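Local coordinates for protein glucosamine--fructose-6-phosphate aminotransferase [isomerizing] (PDB 3TBF) that probably converts fructose 6-phosphate to glucosamine 6-phosphate with ammonia drawn from glutamine, this C-terminal part being the isomerase portion built of two SIS domains, at residues L179-A182 against K183-S187; D190-I193 against A194-E198; N295-E298 against V299-R302. All blocks are in the same frame, centred on the assembly; numbering follows the deposited sequence.

Contact 1: L179-A182 against K183-S187; sequences LVIA and KLKNS
Ala182 and Ser187 meet where helix 165-184 ends in a Schellman motif. The 6-to-1 bond of that motif runs from Ser187 N to Ala182 O over 2.8 Å, and it lies in the carbonyl plane. Inside it, Asn186 N reaches back to Lys183 O at 3.1 Å. Asn186 is the C-prime residue, and its positive phi of 58° turns the chain so that the next amide, Ser187 N, points back at Ala182 O.

Ahead of the cap the ordinary helical bonds still hold. Lys183 N bonds to Leu179 O, Leu184 N to Val180 O, and Lys185 N to Ile181 O at 3.0 Å. Lys185 is already the first residue out of helical conformation, yet its amide still closes a regular turn.

The side-chain contacts are slight, mostly CB and CG atoms resting against carbonyl oxygens one turn back. Lys185 has CG beside its own backbone N (chi1 -61°), which lays the start of the chain over the last turn, CG 3.4 Å from Ile181 O and 4.3 Å from Ile181 CG2. Its ammonium group travels on to the carbonyls of Glu52 and Thr54, tying the helix end to the C-terminal end of helix 47-52 and the chain just beyond it. Val180, Ile181 and Leu184 pack on Phe51 of that same helix, whereas Leu179 touches Tyr196, Thr197 and Leu200 of helix 190-201.

The side chain of Ser187 comes back alongside Ala182. Its hydroxyl is hydrogen-bonded to Ala80 O, while Ser187 CB sits 4.3 Å from Ala182 CB.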
ATOM      1  N   LEU A 179      -5.426 -23.331   5.095  1.00 15.42           N
ATOM      2  CA  LEU A 179      -5.770 -24.729   4.783  1.00 15.59           C
ATOM      3  C   LEU A 179      -7.007 -25.216   5.567  1.00 16.29           C
ATOM      4  O   LEU A 179      -7.854 -25.947   5.037  1.00 18.57           O
ATOM      5  CB  LEU A 179      -4.580 -25.652   4.980  1.00 15.02           C
ATOM      6  CG  LEU A 179      -3.333 -25.309   4.149  1.00 14.53           C
ATOM      7  CD1 LEU A 179      -2.108 -26.180   4.544  1.00 13.68           C
ATOM      8  CD2 LEU A 179      -3.558 -25.479   2.685  1.00 13.94           C
ATOM      9  N   VAL A 180      -7.155 -24.801   6.800  1.00 15.56           N
ATOM     10  CA  VAL A 180      -8.373 -25.085   7.530  1.00 16.39           C
ATOM     11  C   VAL A 180      -9.631 -24.576   6.842  1.00 17.66           C
ATOM     12  O   VAL A 180     -10.592 -25.274   6.717  1.00 17.37           O
ATOM     13  CB  VAL A 180      -8.323 -24.464   8.936  1.00 17.33           C
ATOM     14  CG1 VAL A 180      -9.753 -24.471   9.595  1.00 16.07           C
ATOM     15  CG2 VAL A 180      -7.238 -25.219   9.830  1.00 13.84           C
ATOM     16  N   ILE A 181      -9.589 -23.344   6.355  1.00 19.17           N
ATOM     17  CA  ILE A 181     -10.709 -22.745   5.636  1.00 19.58           C
ATOM     18  C   ILE A 181     -10.908 -23.445   4.320  1.00 20.14           C
ATOM     19  O   ILE A 181     -12.026 -23.724   3.927  1.00 20.91           O
ATOM     20  CB  ILE A 181     -10.474 -21.222   5.383  1.00 19.74           C
ATOM     21  CG1 ILE A 181     -10.404 -20.513   6.711  1.00 23.01           C
ATOM     22  CG2 ILE A 181     -11.639 -20.584   4.581  1.00 19.34           C
ATOM     23  CD1 ILE A 181     -11.652 -20.782   7.627  1.00 26.54           C
ATOM     24  N   ALA A 182      -9.816 -23.726   3.642  1.00 20.49           N
ATOM     25  CA  ALA A 182      -9.889 -24.365   2.353  1.00 22.54           C
ATOM     26  C   ALA A 182     -10.628 -25.671   2.461  1.00 24.48           C
ATOM     27  O   ALA A 182     -11.442 -26.003   1.600  1.00 26.39           O
ATOM     28  CB  ALA A 182      -8.513 -24.611   1.773  1.00 20.29           C
ATOM     29  N   LYS A 183     -10.323 -26.429   3.498  1.00 26.37           N
ATOM     30  CA  LYS A 183     -10.902 -27.751   3.665  1.00 27.82           C
ATOM     31  C   LYS A 183     -12.379 -27.681   4.008  1.00 29.10           C
ATOM     32  O   LYS A 183     -13.198 -28.412   3.480  1.00 30.67           O
ATOM     33  CB  LYS A 183     -10.185 -28.450   4.801  1.00 28.26           C
ATOM     34  CG  LYS A 183     -10.751 -29.785   5.203  1.00 28.83           C
ATOM     35  CD  LYS A 183      -9.677 -30.489   5.948  1.00 31.73           C
ATOM     36  CE  LYS A 183     -10.174 -31.679   6.756  1.00 34.85           C
ATOM     37  NZ  LYS A 183     -10.097 -32.931   5.970  1.00 34.02           N
ATOM     38  N   LEU A 184     -12.706 -26.783   4.909  1.00 29.59           N
ATOM     39  CA  LEU A 184     -14.083 -26.611   5.348  1.00 30.86           C
ATOM     40  C   LEU A 184     -15.007 -26.156   4.207  1.00 31.66           C
ATOM     41  O   LEU A 184     -16.199 -26.433   4.224  1.00 32.65           O
ATOM     42  CB  LEU A 184     -14.096 -25.550   6.431  1.00 30.63           C
ATOM     43  CG  LEU A 184     -14.914 -25.815   7.665  1.00 33.77           C
ATOM     44  CD1 LEU A 184     -14.838 -27.290   8.108  1.00 38.11           C
ATOM     45  CD2 LEU A 184     -14.401 -24.908   8.768  1.00 35.45           C
ATOM     46  N   LYS A 185     -14.456 -25.422   3.246  1.00 30.87           N
ATOM     47  CA  LYS A 185     -15.252 -24.882   2.173  1.00 31.32           C
ATOM     48  C   LYS A 185     -15.010 -25.671   0.924  1.00 31.86           C
ATOM     49  O   LYS A 185     -15.362 -25.241  -0.145  1.00 33.30           O
ATOM     50  CB  LYS A 185     -14.901 -23.410   1.917  1.00 30.88           C
ATOM     51  CG  LYS A 185     -15.154 -22.523   3.109  1.00 28.62           C
ATOM     52  CD  LYS A 185     -16.058 -21.398   2.811  1.00 29.68           C
ATOM     53  CE  LYS A 185     -16.496 -20.719   4.109  1.00 30.37           C
ATOM     54  NZ  LYS A 185     -17.970 -20.540   4.194  1.00 32.10           N
ATOM     55  N   ASN A 186     -14.366 -26.810   1.048  1.00 32.30           N
ATOM     56  CA  ASN A 186     -14.140 -27.687  -0.104  1.00 32.57           C
ATOM     57  C   ASN A 186     -13.395 -27.046  -1.247  1.00 30.85           C
ATOM     58  O   ASN A 186     -13.525 -27.474  -2.360  1.00 30.54           O
ATOM     59  CB  ASN A 186     -15.489 -28.256  -0.580  1.00 33.95           C
ATOM     60  CG  ASN A 186     -16.208 -29.023   0.541  1.00 36.09           C
ATOM     61  OD1 ASN A 186     -17.316 -28.663   0.958  1.00 36.13           O
ATOM     62  ND2 ASN A 186     -15.534 -30.054   1.071  1.00 37.57           N
ATOM     63  N   SER A 187     -12.575 -26.045  -0.955  1.00 29.32           N
ATOM     64  CA  SER A 187     -11.809 -25.354  -2.002  1.00 28.33           C
ATOM     65  C   SER A 187     -10.640 -26.217  -2.469  1.00 27.61           C
ATOM     66  O   SER A 187     -10.115 -25.980  -3.560  1.00 28.24           O
ATOM     67  CB  SER A 187     -11.282 -24.010  -1.483  1.00 27.79           C
ATOM     68  OG  SER A 187     -12.263 -23.346  -0.682  1.00 28.52           O
TER

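Contact 2: D190-I193 against A194-E198; sequences DQQI and AKYTE
Thr197 turns its OG1 to the side of its own backbone N (chi1 -55°), and this swings the hydroxyl back up helix 190-201 to Ile193 O, one turn earlier. Tyr196 makes the same choice at chi1 (-56°), which brings its ring back against the Gln192 carbonyl. Both are i to i+4 contacts in the first turns of the helix.

Ile193 O is gripped twice by Thr197. The backbone amide, Thr197 N, approaches nearly head-on at 2.8 Å, while Thr197 OG1 donates its proton from above the carbonyl plane at 2.7 Å, some 46° out of it. A buried threonine thus satisfies its hydroxyl within its own helix, and its side chain can lie among hydrophobic neighbours. The Ile193 branch nearest to the threonine is CG2, 4.0 Å from Thr197 OG1.

Backbone bonds set the frame for the rest: Ala194 N to Asp190 O, Lys195 N to Gln191 O, and Tyr196 N to Gln192 O, the last almost straight. The tyrosine ring meets that last carbonyl obliquely, with Tyr196 CD2 3.0 Å from Gln192 O; outside residues 190-198 the ring meets Tyr79 edge-to-face. Leu188, from the turn that joins this helix to the one before it, touches both Ile193 and Tyr196, so the two side chains also share a neighbour beyond their own helix.

Gln192 carries its amide back toward the start of the helix, where OE1 accepts from Thr189 N just ahead of the first turn. What the glutamine offers the ring is aliphatic: Gln192 CB lies 3.8 Å from Tyr196 CE2.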
ATOM      1  N   ASP A 190      -8.590 -33.474  -0.395  1.00 27.53           N
ATOM      2  CA  ASP A 190      -7.920 -33.897   0.822  1.00 27.99           C
ATOM      3  C   ASP A 190      -6.440 -34.153   0.482  1.00 27.56           C
ATOM      4  O   ASP A 190      -5.552 -33.936   1.269  1.00 26.32           O
ATOM      5  CB  ASP A 190      -8.630 -35.111   1.438  1.00 29.24           C
ATOM      6  CG  ASP A 190      -9.999 -34.755   2.109  1.00 33.74           C
ATOM      7  OD1 ASP A 190     -10.315 -33.564   2.344  1.00 38.01           O
ATOM      8  OD2 ASP A 190     -10.777 -35.689   2.416  1.00 39.46           O
ATOM      9  N   GLN A 191      -6.184 -34.533  -0.748  1.00 28.14           N
ATOM     10  CA  GLN A 191      -4.830 -34.806  -1.190  1.00 28.63           C
ATOM     11  C   GLN A 191      -3.981 -33.546  -1.417  1.00 26.71           C
ATOM     12  O   GLN A 191      -2.772 -33.528  -1.134  1.00 25.54           O
ATOM     13  CB  GLN A 191      -4.924 -35.644  -2.439  1.00 30.12           C
ATOM     14  CG  GLN A 191      -3.650 -36.254  -2.923  1.00 36.62           C
ATOM     15  CD  GLN A 191      -3.912 -37.322  -4.064  1.00 46.46           C
ATOM     16  OE1 GLN A 191      -3.351 -37.232  -5.175  1.00 49.27           O
ATOM     17  NE2 GLN A 191      -4.783 -38.318  -3.768  1.00 49.49           N
ATOM     18  N   GLN A 192      -4.605 -32.484  -1.908  1.00 24.74           N
ATOM     19  CA  GLN A 192      -3.941 -31.189  -1.918  1.00 23.26           C
ATOM     20  C   GLN A 192      -3.664 -30.665  -0.489  1.00 21.94           C
ATOM     21  O   GLN A 192      -2.567 -30.201  -0.187  1.00 20.37           O
ATOM     22  CB  GLN A 192      -4.789 -30.175  -2.658  1.00 23.18           C
ATOM     23  CG  GLN A 192      -4.919 -30.439  -4.103  1.00 23.47           C
ATOM     24  CD  GLN A 192      -5.953 -29.542  -4.728  1.00 23.77           C
ATOM     25  OE1 GLN A 192      -7.100 -29.467  -4.271  1.00 26.63           O
ATOM     26  NE2 GLN A 192      -5.548 -28.836  -5.735  1.00 17.19           N
ATOM     27  N   ILE A 193      -4.667 -30.720   0.378  1.00 21.29           N
ATOM     28  CA  ILE A 193      -4.486 -30.322   1.746  1.00 20.81           C
ATOM     29  C   ILE A 193      -3.249 -31.033   2.299  1.00 20.58           C
ATOM     30  O   ILE A 193      -2.362 -30.417   2.873  1.00 20.20           O
ATOM     31  CB  ILE A 193      -5.713 -30.689   2.581  1.00 21.36           C
ATOM     32  CG1 ILE A 193      -6.933 -29.928   2.048  1.00 19.38           C
ATOM     33  CG2 ILE A 193      -5.483 -30.403   4.094  1.00 20.29           C
ATOM     34  CD1 ILE A 193      -6.925 -28.572   2.369  1.00 19.51           C
ATOM     35  N   ALA A 194      -3.162 -32.332   2.060  1.00 21.10           N
ATOM     36  CA  ALA A 194      -2.052 -33.130   2.574  1.00 20.31           C
ATOM     37  C   ALA A 194      -0.701 -32.699   1.985  1.00 21.08           C
ATOM     38  O   ALA A 194       0.287 -32.660   2.678  1.00 21.38           O
ATOM     39  CB  ALA A 194      -2.299 -34.570   2.311  1.00 20.40           C
ATOM     40  N   LYS A 195      -0.671 -32.354   0.706  1.00 22.56           N
ATOM     41  CA  LYS A 195       0.557 -31.949   0.031  1.00 23.24           C
ATOM     42  C   LYS A 195       1.048 -30.592   0.569  1.00 22.58           C
ATOM     43  O   LYS A 195       2.246 -30.390   0.835  1.00 22.35           O
ATOM     44  CB  LYS A 195       0.274 -31.881  -1.467  1.00 24.51           C
ATOM     45  CG  LYS A 195       1.256 -31.131  -2.303  1.00 27.71           C
ATOM     46  CD  LYS A 195       0.877 -31.321  -3.748  1.00 36.05           C
ATOM     47  CE  LYS A 195       0.981 -30.039  -4.568  1.00 41.09           C
ATOM     48  NZ  LYS A 195       2.406 -29.550  -4.578  1.00 46.33           N
ATOM     49  N   TYR A 196       0.118 -29.666   0.745  1.00 21.74           N
ATOM     50  CA  TYR A 196       0.475 -28.365   1.293  1.00 21.14           C
ATOM     51  C   TYR A 196       0.785 -28.410   2.800  1.00 20.62           C
ATOM     52  O   TYR A 196       1.649 -27.676   3.259  1.00 19.30           O
ATOM     53  CB  TYR A 196      -0.610 -27.353   0.979  1.00 21.88           C
ATOM     54  CG  TYR A 196      -0.880 -27.253  -0.493  1.00 21.98           C
ATOM     55  CD1 TYR A 196       0.166 -27.066  -1.392  1.00 25.49           C
ATOM     56  CD2 TYR A 196      -2.156 -27.370  -0.997  1.00 21.48           C
ATOM     57  CE1 TYR A 196      -0.059 -26.977  -2.728  1.00 25.07           C
ATOM     58  CE2 TYR A 196      -2.386 -27.303  -2.363  1.00 21.12           C
ATOM     59  CZ  TYR A 196      -1.331 -27.097  -3.206  1.00 23.36           C
ATOM     60  OH  TYR A 196      -1.500 -27.035  -4.560  1.00 26.49           O
ATOM     61  N   THR A 197       0.135 -29.307   3.543  1.00 20.39           N
ATOM     62  CA  THR A 197       0.511 -29.518   4.917  1.00 21.17           C
ATOM     63  C   THR A 197       1.976 -29.999   5.001  1.00 21.57           C
ATOM     64  O   THR A 197       2.722 -29.524   5.860  1.00 21.25           O
ATOM     65  CB  THR A 197      -0.404 -30.516   5.626  1.00 21.40           C
ATOM     66  OG1 THR A 197      -1.760 -30.096   5.508  1.00 23.66           O
ATOM     67  CG2 THR A 197      -0.103 -30.560   7.107  1.00 21.26           C
ATOM     68  N   GLU A 198       2.384 -30.913   4.119  1.00 22.30           N
ATOM     69  CA  GLU A 198       3.777 -31.385   4.097  1.00 23.25           C
ATOM     70  C   GLU A 198       4.725 -30.273   3.749  1.00 22.54           C
ATOM     71  O   GLU A 198       5.817 -30.220   4.259  1.00 22.42           O
ATOM     72  CB  GLU A 198       4.014 -32.581   3.138  1.00 24.32           C
ATOM     73  CG  GLU A 198       3.358 -33.898   3.642  1.00 30.98           C
ATOM     74  CD  GLU A 198       3.870 -34.410   5.069  1.00 39.13           C
ATOM     75  OE1 GLU A 198       5.077 -34.794   5.175  1.00 46.09           O
ATOM     76  OE2 GLU A 198       3.069 -34.465   6.065  1.00 37.39           O
TER

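Contact 3: N295-E298 against V299-R302; sequences NLQE and VHAR
Three successive i to i+4 bonds, Val299 N to Asn295 O, His300 N to Leu296 O and Ala301 N to Gln297 O, carry the last turns of helix 289-301, the crossover helix between parallel strands 278-283 and 305-311 of the second SIS domain. The last of the three, Ala301 N to Gln297 O, is short, 2.7 Å, and nearly straight. Beyond it Arg302 N turns back to Val299 O at 3.0 Å as the chain leaves the helix.

Gln297 and His300 form the main side-chain pair. Both have CG trans to the backbone N (chi1 -169° and -173°), and a bend at chi2 of the glutamine brings its amide up to the ring edge. Gln297 NE2 stands close to the imidazole plane, 3.7 Å from His300 ND1, and the amide and ring planes are almost perpendicular at 88°. This is van der Waals contact. The histidine is held from its other nitrogen: NE2 is hydrogen-bonded to Asp321 O, which fixes how the ring is turned.

Another face of the helix is greasy. Leu296 packs on Ala281, Val283 and Leu308, and Val299 on Ile279 and Leu306, so the two residues seat the helix on both flanking strands. Asn295, also buried, bonds through OD1 to Arg235 NE.

At the closing end, Glu298 OE1 and Arg302 NH2 are oppositely charged but 6.5 Å apart; Glu298 OE2 makes a long, weak ion pair with Lys266 NZ. Contact there is aliphatic to carbonyl, with Arg302 CG 3.8 Å from Glu298 O.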
ATOM      1  N   ASN A 295      12.105  -6.883 -15.156  1.00 36.92           N
ATOM      2  CA  ASN A 295      12.081  -5.690 -14.294  1.00 35.76           C
ATOM      3  C   ASN A 295      13.466  -5.410 -13.725  1.00 36.14           C
ATOM      4  O   ASN A 295      13.914  -4.267 -13.593  1.00 35.57           O
ATOM      5  CB  ASN A 295      11.101  -5.860 -13.148  1.00 35.04           C
ATOM      6  CG  ASN A 295       9.660  -6.110 -13.614  1.00 35.97           C
ATOM      7  OD1 ASN A 295       8.940  -6.907 -12.989  1.00 36.51           O
ATOM      8  ND2 ASN A 295       9.224  -5.420 -14.688  1.00 35.31           N
ATOM      9  N   LEU A 296      14.169  -6.486 -13.408  1.00 36.94           N
ATOM     10  CA  LEU A 296      15.491  -6.351 -12.868  1.00 37.79           C
ATOM     11  C   LEU A 296      16.451  -5.788 -13.908  1.00 39.03           C
ATOM     12  O   LEU A 296      17.358  -5.039 -13.580  1.00 37.77           O
ATOM     13  CB  LEU A 296      15.942  -7.689 -12.298  1.00 37.63           C
ATOM     14  CG  LEU A 296      15.327  -7.954 -10.921  1.00 37.93           C
ATOM     15  CD1 LEU A 296      15.406  -9.410 -10.553  1.00 37.36           C
ATOM     16  CD2 LEU A 296      16.019  -7.109  -9.869  1.00 40.02           C
ATOM     17  N   GLN A 297      16.214  -6.136 -15.169  1.00 42.03           N
ATOM     18  CA  GLN A 297      17.009  -5.608 -16.267  1.00 44.57           C
ATOM     19  C   GLN A 297      16.842  -4.096 -16.341  1.00 44.98           C
ATOM     20  O   GLN A 297      17.834  -3.361 -16.395  1.00 44.71           O
ATOM     21  CB  GLN A 297      16.626  -6.267 -17.590  1.00 45.97           C
ATOM     22  CG  GLN A 297      17.614  -5.958 -18.746  1.00 50.72           C
ATOM     23  CD  GLN A 297      19.046  -6.497 -18.497  1.00 54.81           C
ATOM     24  OE1 GLN A 297      19.259  -7.726 -18.436  1.00 58.42           O
ATOM     25  NE2 GLN A 297      20.035  -5.578 -18.378  1.00 54.76           N
ATOM     26  N   GLU A 298      15.592  -3.631 -16.284  1.00 45.82           N
ATOM     27  CA  GLU A 298      15.324  -2.189 -16.311  1.00 46.56           C
ATOM     28  C   GLU A 298      16.199  -1.550 -15.235  1.00 45.72           C
ATOM     29  O   GLU A 298      16.931  -0.584 -15.512  1.00 46.13           O
ATOM     30  CB  GLU A 298      13.840  -1.844 -16.052  1.00 46.57           C
ATOM     31  CG  GLU A 298      12.813  -2.318 -17.121  1.00 50.48           C
ATOM     32  CD  GLU A 298      11.404  -1.594 -17.017  1.00 55.88           C
ATOM     33  OE1 GLU A 298      11.265  -0.462 -17.564  1.00 57.61           O
ATOM     34  OE2 GLU A 298      10.433  -2.163 -16.410  1.00 57.17           O
ATOM     35  N   VAL A 299      16.160  -2.115 -14.021  1.00 43.70           N
ATOM     36  CA  VAL A 299      16.896  -1.523 -12.898  1.00 42.29           C
ATOM     37  C   VAL A 299      18.401  -1.595 -13.124  1.00 42.10           C
ATOM     38  O   VAL A 299      19.121  -0.642 -12.849  1.00 40.82           O
ATOM     39  CB  VAL A 299      16.516  -2.176 -11.522  1.00 41.82           C
ATOM     40  CG1 VAL A 299      17.632  -1.975 -10.489  1.00 40.75           C
ATOM     41  CG2 VAL A 299      15.231  -1.593 -11.017  1.00 40.62           C
ATOM     42  N   HIS A 300      18.867  -2.740 -13.616  1.00 42.61           N
ATOM     43  CA  HIS A 300      20.281  -2.909 -13.924  1.00 43.20           C
ATOM     44  C   HIS A 300      20.730  -1.895 -14.957  1.00 43.05           C
ATOM     45  O   HIS A 300      21.783  -1.285 -14.847  1.00 41.76           O
ATOM     46  CB  HIS A 300      20.576  -4.290 -14.482  1.00 44.28           C
ATOM     47  CG  HIS A 300      22.048  -4.546 -14.643  1.00 47.55           C
ATOM     48  ND1 HIS A 300      22.661  -4.663 -15.876  1.00 49.94           N
ATOM     49  CD2 HIS A 300      23.034  -4.629 -13.716  1.00 49.24           C
ATOM     50  CE1 HIS A 300      23.955  -4.857 -15.693  1.00 52.32           C
ATOM     51  NE2 HIS A 300      24.208  -4.831 -14.395  1.00 52.09           N
ATOM     52  N   ALA A 301      19.879  -1.685 -15.941  1.00 43.45           N
ATOM     53  CA  ALA A 301      20.131  -0.655 -16.941  1.00 44.02           C
ATOM     54  C   ALA A 301      20.464   0.727 -16.352  1.00 44.17           C
ATOM     55  O   ALA A 301      21.153   1.498 -17.027  1.00 45.45           O
ATOM     56  CB  ALA A 301      18.974  -0.569 -17.931  1.00 43.30           C
ATOM     57  N   ARG A 302      20.035   1.045 -15.114  1.00 43.03           N
ATOM     58  CA  ARG A 302      20.351   2.379 -14.540  1.00 43.13           C
ATOM     59  C   ARG A 302      21.567   2.401 -13.604  1.00 42.01           C
ATOM     60  O   ARG A 302      21.826   3.400 -12.938  1.00 41.85           O
ATOM     61  CB  ARG A 302      19.141   3.003 -13.819  1.00 42.93           C
ATOM     62  CG  ARG A 302      17.832   3.029 -14.598  1.00 45.81           C
ATOM     63  CD  ARG A 302      17.730   4.278 -15.410  1.00 52.86           C
ATOM     64  NE  ARG A 302      16.483   4.364 -16.178  1.00 57.18           N
ATOM     65  CZ  ARG A 302      15.482   5.217 -15.937  1.00 61.12           C
ATOM     66  NH1 ARG A 302      15.532   6.085 -14.922  1.00 61.08           N
ATOM     67  NH2 ARG A 302      14.408   5.207 -16.728  1.00 62.88           N
TER

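How the contacts relate
Along the chain the three contacts come in series. Contacts 1 and 2 are neighbours: helix 165-184 ends, a short turn follows, and helix 190-201 begins, so their centres are only 11 Å apart. The two helices pack together as a helical hairpin that follows the first five-stranded parallel sheet in the chain, both contacts lying on the same side of the chain's centre. Contact 3 sits in the second SIS domain, on a helix that crosses between strands of the second parallel sheet. Its centre is about 41 Å from that of contact 1 and about 38 Å from that of contact 2, with no touch, so it is structurally separate from the hairpin.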